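Local structure of interleukin-10-like protein (Human herpesvirus 5, 1LQS) at residues A25-D30 against Y103-Q108; R32-R37 against H93-T98. The protein mimics human interleukin-10, binding the host IL-10 receptor and inducing immunosuppressive signalling that lets the virus evade immunity. All coordinates share one frame; numbering follows the deposited sequence.

Interaction 1. Residues A25-D30 against Y103-Q108; sequences ATRLQD and YKDMRQ
Arg27 reaches out from helix 25-42 and gives NH2 to OD1 of Asp105, near the C-terminal end of helix 89-106, in a salt bridge 2.6 Å long. The N-H...O angle is 154°, and OD1 lies only slightly out of the guanidinium plane, at its edge. On the acid's side the approach is different: NH2 comes in from above the carboxylate, 70° out of its plane, and the two flat groups are turned 76° against each other. This is therefore a single-bonded pairing, through NH2 and OD1 alone, and not the two-pronged one in which both carboxylate oxygens face the guanidinium; OD2 stays 4.0 Å from NH2. The nearest CA atoms, of Arg27 and Tyr103, are 10.9 Å apart, and the arginine chain, though bent at chi2 and chi3, is long enough to bridge the interval.

Ser101 OG also bonds to NH2, and the backbone O of Asp23 holds NH1 weakly, so the guanidinium has partners besides the acid. Just past the helix end, Gln108 NE2 turns back to bond Lys104 O at 3.1 Å. The arginine side chain also packs on Ile102 of helix 89-106, while Asp105 touches Gln18 and Tyr24.

With just 77 Å² buried, the two segments meet almost wholly through charge, at the protein surface, where solvent would probably weaken the attraction.

Interaction 2. Residues R32-R37 against H93-T98; sequences RVTFHR and HSMRST
In Thr34, chi1 of -66° sets OG1 beside the backbone N and CG2 anti to it, so the two branches meet different partners on helix 89-106: the hydroxyl faces Ser94 and the methyl faces Met95. Ser94 answers with its OG anti to the backbone N (chi1 168°). The two hydroxyl oxygens, Thr34 OG1 and Ser94 OG, are 3.7 Å apart, and a water sits to one side of the pair and bonds to both, 3.0 Å from Thr34 OG1 and 3.2 Å from Ser94 OG. It bridges the helices at the border of the contact, where no direct hydrogen bond joins the two segments.

Further in, the contact becomes apolar. Met95 extends through CB and CG, then bends at chi3. Its CG lies 3.7 Å from Thr34 CG2, and its sulfur runs on to the backbone of Phe35, the residue after Thr34, with SD 4.0 Å from Phe35 CA. The same SD touches Phe35 CB and lies near the plane of the phenyl ring, at its edge, so the thioether is not stacked over a face.

The two segments run nearly antiparallel, at 158°, with their axes 9.8 Å apart at closest approach, as two packed helices of the all-helical IL-10 fold. Phe78 of helix 62-84 packs on Met95, and Leu142 of the second subunit also reaches this methionine, which thus sits where several helices converge. Phe35 in turn touches Leu42 of its own helix and Asp143 of the second subunit. Thr34 and Arg37 both pack on Glu91, one turn before Met95, and the guanidinium of Arg37 folds back so that Thr34 CA lies under one face, toward its rim.

In the fold
Both interactions join the same two helices, 25-42 and 89-106, with centres about 13 Å apart. The helices run in opposing directions, so moving forward from 25-30 to 32-37 on the first means moving back from 103-108 to 93-98 on the second; both segments of interaction 2 thus fall, in sequence, between those of interaction 1. Where the two contacts adjoin, Arg27 CB packs on Thr98 CG2 at 3.5 Å, making one continuous seam, polar at the surface in interaction 1 and largely buried in interaction 2. Residues 142-150 of the second subunit pack against both sites, so this helix pair belongs to the dimer interface, and helix 25-42 also meets another protein chain of the assembly.

Interaction 1. Residues A25-D30 against Y103-Q108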
loop_
_atom_site.group_PDB
_atom_site.type_symbol
_atom_site.label_atom_id
_atom_site.label_comp_id
_atom_site.label_asym_id
_atom_site.label_seq_id
_atom_site.Cartn_x
_atom_site.Cartn_y
_atom_site.Cartn_z
ATOM N N ALA C 25 8.415 15.835 -16.849
ATOM C CA ALA C 25 7.479 16.818 -17.385
ATOM C C ALA C 25 7.619 17.185 -18.878
ATOM O O ALA C 25 6.615 17.227 -19.596
ATOM C CB ALA C 25 7.511 18.072 -16.530
ATOM N N THR C 26 8.834 17.425 -19.361
ATOM C CA THR C 26 9.001 17.806 -20.764
ATOM C C THR C 26 8.689 16.684 -21.744
ATOM O O THR C 26 8.090 16.926 -22.799
ATOM C CB THR C 26 10.414 18.351 -21.060
ATOM O OG1 THR C 26 10.664 19.500 -20.246
ATOM C CG2 THR C 26 10.512 18.785 -22.516
ATOM N N ARG C 27 9.093 15.462 -21.410
ATOM C CA ARG C 27 8.802 14.336 -22.283
ATOM C C ARG C 27 7.311 14.059 -22.206
ATOM O O ARG C 27 6.687 13.659 -23.191
ATOM C CB ARG C 27 9.599 13.103 -21.877
ATOM C CG ARG C 27 11.081 13.228 -22.177
ATOM C CD ARG C 27 11.876 13.198 -20.891
ATOM N NE ARG C 27 12.687 11.990 -20.799
ATOM C CZ ARG C 27 13.176 11.517 -19.661
ATOM N NH1 ARG C 27 12.927 12.145 -18.522
ATOM N NH2 ARG C 27 13.926 10.425 -19.671
ATOM N N LEU C 28 6.731 14.266 -21.036
ATOM C CA LEU C 28 5.303 14.066 -20.928
ATOM C C LEU C 28 4.653 15.066 -21.881
ATOM O O LEU C 28 3.678 14.747 -22.559
ATOM C CB LEU C 28 4.826 14.331 -19.508
ATOM C CG LEU C 28 4.956 13.182 -18.519
ATOM C CD1 LEU C 28 4.646 13.662 -17.106
ATOM C CD2 LEU C 28 4.005 12.095 -18.931
ATOM N N GLN C 29 5.205 16.278 -21.947
ATOM C CA GLN C 29 4.641 17.307 -22.822
ATOM C C GLN C 29 4.875 17.032 -24.305
ATOM O O GLN C 29 3.981 17.249 -25.114
ATOM C CB GLN C 29 5.182 18.682 -22.454
ATOM C CG GLN C 29 4.385 19.808 -23.045
ATOM C CD GLN C 29 5.011 21.131 -22.748
ATOM O OE1 GLN C 29 6.194 21.339 -23.016
ATOM N NE2 GLN C 29 4.232 22.045 -22.186
ATOM N N ASP C 30 6.071 16.570 -24.663
ATOM C CA ASP C 30 6.338 16.231 -26.054
ATOM C C ASP C 30 5.314 15.188 -26.516
ATOM O O ASP C 30 4.677 15.365 -27.550
ATOM C CB ASP C 30 7.726 15.616 -26.246
ATOM C CG ASP C 30 8.849 16.540 -25.847
ATOM O OD1 ASP C 30 8.672 17.783 -25.843
ATOM O OD2 ASP C 30 9.935 15.998 -25.551
ATOM N N TYR C 103 10.764 5.386 -19.913
ATOM C CA TYR C 103 10.902 4.055 -19.318
ATOM C C TYR C 103 12.297 3.760 -18.780
ATOM O O TYR C 103 12.439 3.252 -17.671
ATOM C CB TYR C 103 10.535 2.969 -20.327
ATOM C CG TYR C 103 10.362 1.598 -19.698
ATOM C CD1 TYR C 103 9.375 1.372 -18.738
ATOM C CD2 TYR C 103 11.175 0.534 -20.058
ATOM C CE1 TYR C 103 9.204 0.129 -18.155
ATOM C CE2 TYR C 103 11.010 -0.716 -19.478
ATOM C CZ TYR C 103 10.020 -0.911 -18.526
ATOM O OH TYR C 103 9.841 -2.147 -17.950
ATOM N N LYS C 104 13.323 4.057 -19.571
ATOM C CA LYS C 104 14.694 3.824 -19.146
ATOM C C LYS C 104 14.995 4.589 -17.866
ATOM O O LYS C 104 15.741 4.105 -17.015
ATOM C CB LYS C 104 15.679 4.241 -20.244
ATOM C CG LYS C 104 15.607 3.354 -21.488
ATOM C CD LYS C 104 16.649 3.734 -22.533
ATOM C CE LYS C 104 16.545 2.830 -23.756
ATOM N NZ LYS C 104 17.513 3.188 -24.834
ATOM N N ASP C 105 14.413 5.782 -17.726
ATOM C CA ASP C 105 14.621 6.595 -16.527
ATOM C C ASP C 105 13.797 6.126 -15.335
ATOM O O ASP C 105 14.218 6.272 -14.194
ATOM C CB ASP C 105 14.301 8.062 -16.803
ATOM C CG ASP C 105 15.484 8.817 -17.359
ATOM O OD1 ASP C 105 15.372 10.059 -17.499
ATOM O OD2 ASP C 105 16.520 8.164 -17.655
ATOM N N MET C 106 12.618 5.578 -15.600
ATOM C CA MET C 106 11.763 5.093 -14.532
ATOM C C MET C 106 12.321 3.832 -13.851
ATOM O O MET C 106 12.140 3.649 -12.641
ATOM C CB MET C 106 10.368 4.804 -15.070
ATOM C CG MET C 106 9.517 6.023 -15.347
ATOM S SD MET C 106 7.929 5.450 -15.992
ATOM C CE MET C 106 7.200 4.764 -14.516
ATOM N N ARG C 107 12.990 2.964 -14.615
ATOM C CA ARG C 107 13.552 1.747 -14.032
ATOM C C ARG C 107 14.927 2.003 -13.438
ATOM O O ARG C 107 15.723 1.089 -13.252
ATOM C CB ARG C 107 13.627 0.625 -15.068
ATOM C CG ARG C 107 12.260 0.175 -15.543
ATOM C CD ARG C 107 12.283 -1.159 -16.270
ATOM N NE ARG C 107 12.168 -2.309 -15.370
ATOM C CZ ARG C 107 13.193 -2.923 -14.779
ATOM N NH1 ARG C 107 14.438 -2.507 -14.979
ATOM N NH2 ARG C 107 12.974 -3.973 -13.998
ATOM N N GLN C 108 15.182 3.263 -13.125
ATOM C CA GLN C 108 16.448 3.686 -12.553
ATOM C C GLN C 108 16.141 4.241 -11.151
ATOM O O GLN C 108 17.046 4.609 -10.396
ATOM C CB GLN C 108 17.055 4.752 -13.467
ATOM C CG GLN C 108 18.558 4.885 -13.433
ATOM C CD GLN C 108 19.100 5.467 -14.733
ATOM O OE1 GLN C 108 20.140 6.138 -14.751
ATOM N NE2 GLN C 108 18.398 5.199 -15.837
#

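Interaction 2. Residues R32-R37 against H93-T98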
loop_
_atom_site.group_PDB
_atom_site.type_symbol
_atom_site.label_atom_id
_atom_site.label_comp_id
_atom_site.label_asym_id
_atom_site.label_seq_id
_atom_site.Cartn_x
_atom_site.Cartn_y
_atom_site.Cartn_z
ATOM N N ARG C 32 2.411 14.481 -25.447
ATOM C CA ARG C 32 1.127 15.128 -25.594
ATOM C C ARG C 32 1.073 16.119 -26.768
ATOM O O ARG C 32 0.006 16.305 -27.339
ATOM C CB ARG C 32 0.732 15.799 -24.280
ATOM C CG ARG C 32 0.072 14.847 -23.303
ATOM C CD ARG C 32 0.363 15.177 -21.844
ATOM N NE ARG C 32 -0.630 14.558 -20.964
ATOM C CZ ARG C 32 -0.598 14.599 -19.636
ATOM N NH1 ARG C 32 0.393 15.222 -19.018
ATOM N NH2 ARG C 32 -1.579 14.057 -18.923
ATOM N N VAL C 33 2.190 16.747 -27.150
ATOM C CA VAL C 33 2.110 17.663 -28.283
ATOM C C VAL C 33 2.103 16.887 -29.590
ATOM O O VAL C 33 1.345 17.237 -30.494
ATOM C CB VAL C 33 3.256 18.752 -28.346
ATOM C CG1 VAL C 33 3.222 19.644 -27.104
ATOM C CG2 VAL C 33 4.605 18.095 -28.534
ATOM N N THR C 34 2.931 15.844 -29.704
ATOM C CA THR C 34 2.951 15.038 -30.925
ATOM C C THR C 34 1.588 14.362 -31.046
ATOM O O THR C 34 1.020 14.257 -32.128
ATOM C CB THR C 34 4.028 13.907 -30.902
ATOM O OG1 THR C 34 5.348 14.466 -30.876
ATOM C CG2 THR C 34 3.890 13.017 -32.140
ATOM N N PHE C 35 1.054 13.914 -29.920
ATOM C CA PHE C 35 -0.226 13.240 -29.935
ATOM C C PHE C 35 -1.359 14.116 -30.415
ATOM O O PHE C 35 -2.266 13.647 -31.092
ATOM C CB PHE C 35 -0.591 12.722 -28.545
ATOM C CG PHE C 35 -1.873 11.941 -28.525
ATOM C CD1 PHE C 35 -1.931 10.668 -29.102
ATOM C CD2 PHE C 35 -3.031 12.495 -27.986
ATOM C CE1 PHE C 35 -3.111 9.961 -29.149
ATOM C CE2 PHE C 35 -4.232 11.799 -28.026
ATOM C CZ PHE C 35 -4.274 10.520 -28.612
ATOM N N HIS C 36 -1.329 15.386 -30.033
ATOM C CA HIS C 36 -2.387 16.306 -30.412
ATOM C C HIS C 36 -2.500 16.452 -31.932
ATOM O O HIS C 36 -3.594 16.586 -32.466
ATOM C CB HIS C 36 -2.140 17.675 -29.767
ATOM C CG HIS C 36 -3.103 18.737 -30.209
ATOM N ND1 HIS C 36 -4.413 18.781 -29.781
ATOM C CD2 HIS C 36 -2.960 19.764 -31.079
ATOM C CE1 HIS C 36 -5.036 19.787 -30.369
ATOM N NE2 HIS C 36 -4.177 20.399 -31.161
ATOM N N ARG C 37 -1.373 16.406 -32.627
ATOM C CA ARG C 37 -1.382 16.575 -34.074
ATOM C C ARG C 37 -2.074 15.464 -34.848
ATOM O O ARG C 37 -2.694 15.709 -35.883
ATOM C CB ARG C 37 0.043 16.698 -34.608
ATOM C CG ARG C 37 0.849 17.830 -34.012
ATOM C CD ARG C 37 1.989 18.185 -34.948
ATOM N NE ARG C 37 2.938 17.092 -35.120
ATOM C CZ ARG C 37 3.993 16.909 -34.330
ATOM N NH1 ARG C 37 4.824 15.889 -34.539
ATOM N NH2 ARG C 37 4.222 17.766 -33.335
ATOM N N HIS C 93 6.819 6.863 -34.233
ATOM C CA HIS C 93 8.189 6.617 -33.794
ATOM C C HIS C 93 8.653 7.641 -32.769
ATOM O O HIS C 93 9.303 7.299 -31.786
ATOM C CB HIS C 93 9.141 6.627 -34.995
ATOM C CG HIS C 93 8.949 5.471 -35.930
ATOM N ND1 HIS C 93 9.693 5.311 -37.079
ATOM C CD2 HIS C 93 8.112 4.407 -35.872
ATOM C CE1 HIS C 93 9.324 4.198 -37.686
ATOM N NE2 HIS C 93 8.366 3.631 -36.974
ATOM N N SER C 94 8.317 8.902 -33.009
ATOM C CA SER C 94 8.691 9.981 -32.106
ATOM C C SER C 94 8.165 9.703 -30.697
ATOM O O SER C 94 8.884 9.845 -29.710
ATOM C CB SER C 94 8.115 11.299 -32.631
ATOM O OG SER C 94 8.211 12.330 -31.667
ATOM N N MET C 95 6.903 9.302 -30.622
ATOM C CA MET C 95 6.281 9.015 -29.351
ATOM C C MET C 95 6.904 7.791 -28.693
ATOM O O MET C 95 7.251 7.843 -27.508
ATOM C CB MET C 95 4.757 8.831 -29.520
ATOM C CG MET C 95 3.997 10.142 -29.832
ATOM S SD MET C 95 2.163 10.086 -29.856
ATOM C CE MET C 95 1.877 9.105 -31.345
ATOM N N ARG C 96 7.065 6.700 -29.449
ATOM C CA ARG C 96 7.644 5.480 -28.886
ATOM C C ARG C 96 9.000 5.824 -28.296
ATOM O O ARG C 96 9.339 5.410 -27.185
ATOM C CB ARG C 96 7.821 4.397 -29.957
ATOM C CG ARG C 96 8.289 3.044 -29.386
ATOM C CD ARG C 96 8.855 2.134 -30.465
ATOM N NE ARG C 96 9.259 0.804 -29.982
ATOM C CZ ARG C 96 10.228 0.559 -29.097
ATOM N NH1 ARG C 96 10.929 1.551 -28.560
ATOM N NH2 ARG C 96 10.513 -0.693 -28.756
ATOM N N SER C 97 9.754 6.600 -29.065
ATOM C CA SER C 97 11.093 7.060 -28.709
ATOM C C SER C 97 11.101 7.799 -27.369
ATOM O O SER C 97 11.899 7.496 -26.479
ATOM C CB SER C 97 11.596 7.985 -29.815
ATOM O OG SER C 97 12.971 8.273 -29.697
ATOM N N THR C 98 10.210 8.781 -27.240
ATOM C CA THR C 98 10.102 9.564 -26.017
ATOM C C THR C 98 9.587 8.692 -24.868
ATOM O O THR C 98 10.022 8.827 -23.723
ATOM C CB THR C 98 9.149 10.774 -26.210
ATOM O OG1 THR C 98 9.759 11.730 -27.082
ATOM C CG2 THR C 98 8.831 11.439 -24.876
HETATM O O HOH W 1 6.732 12.722 -28.828
#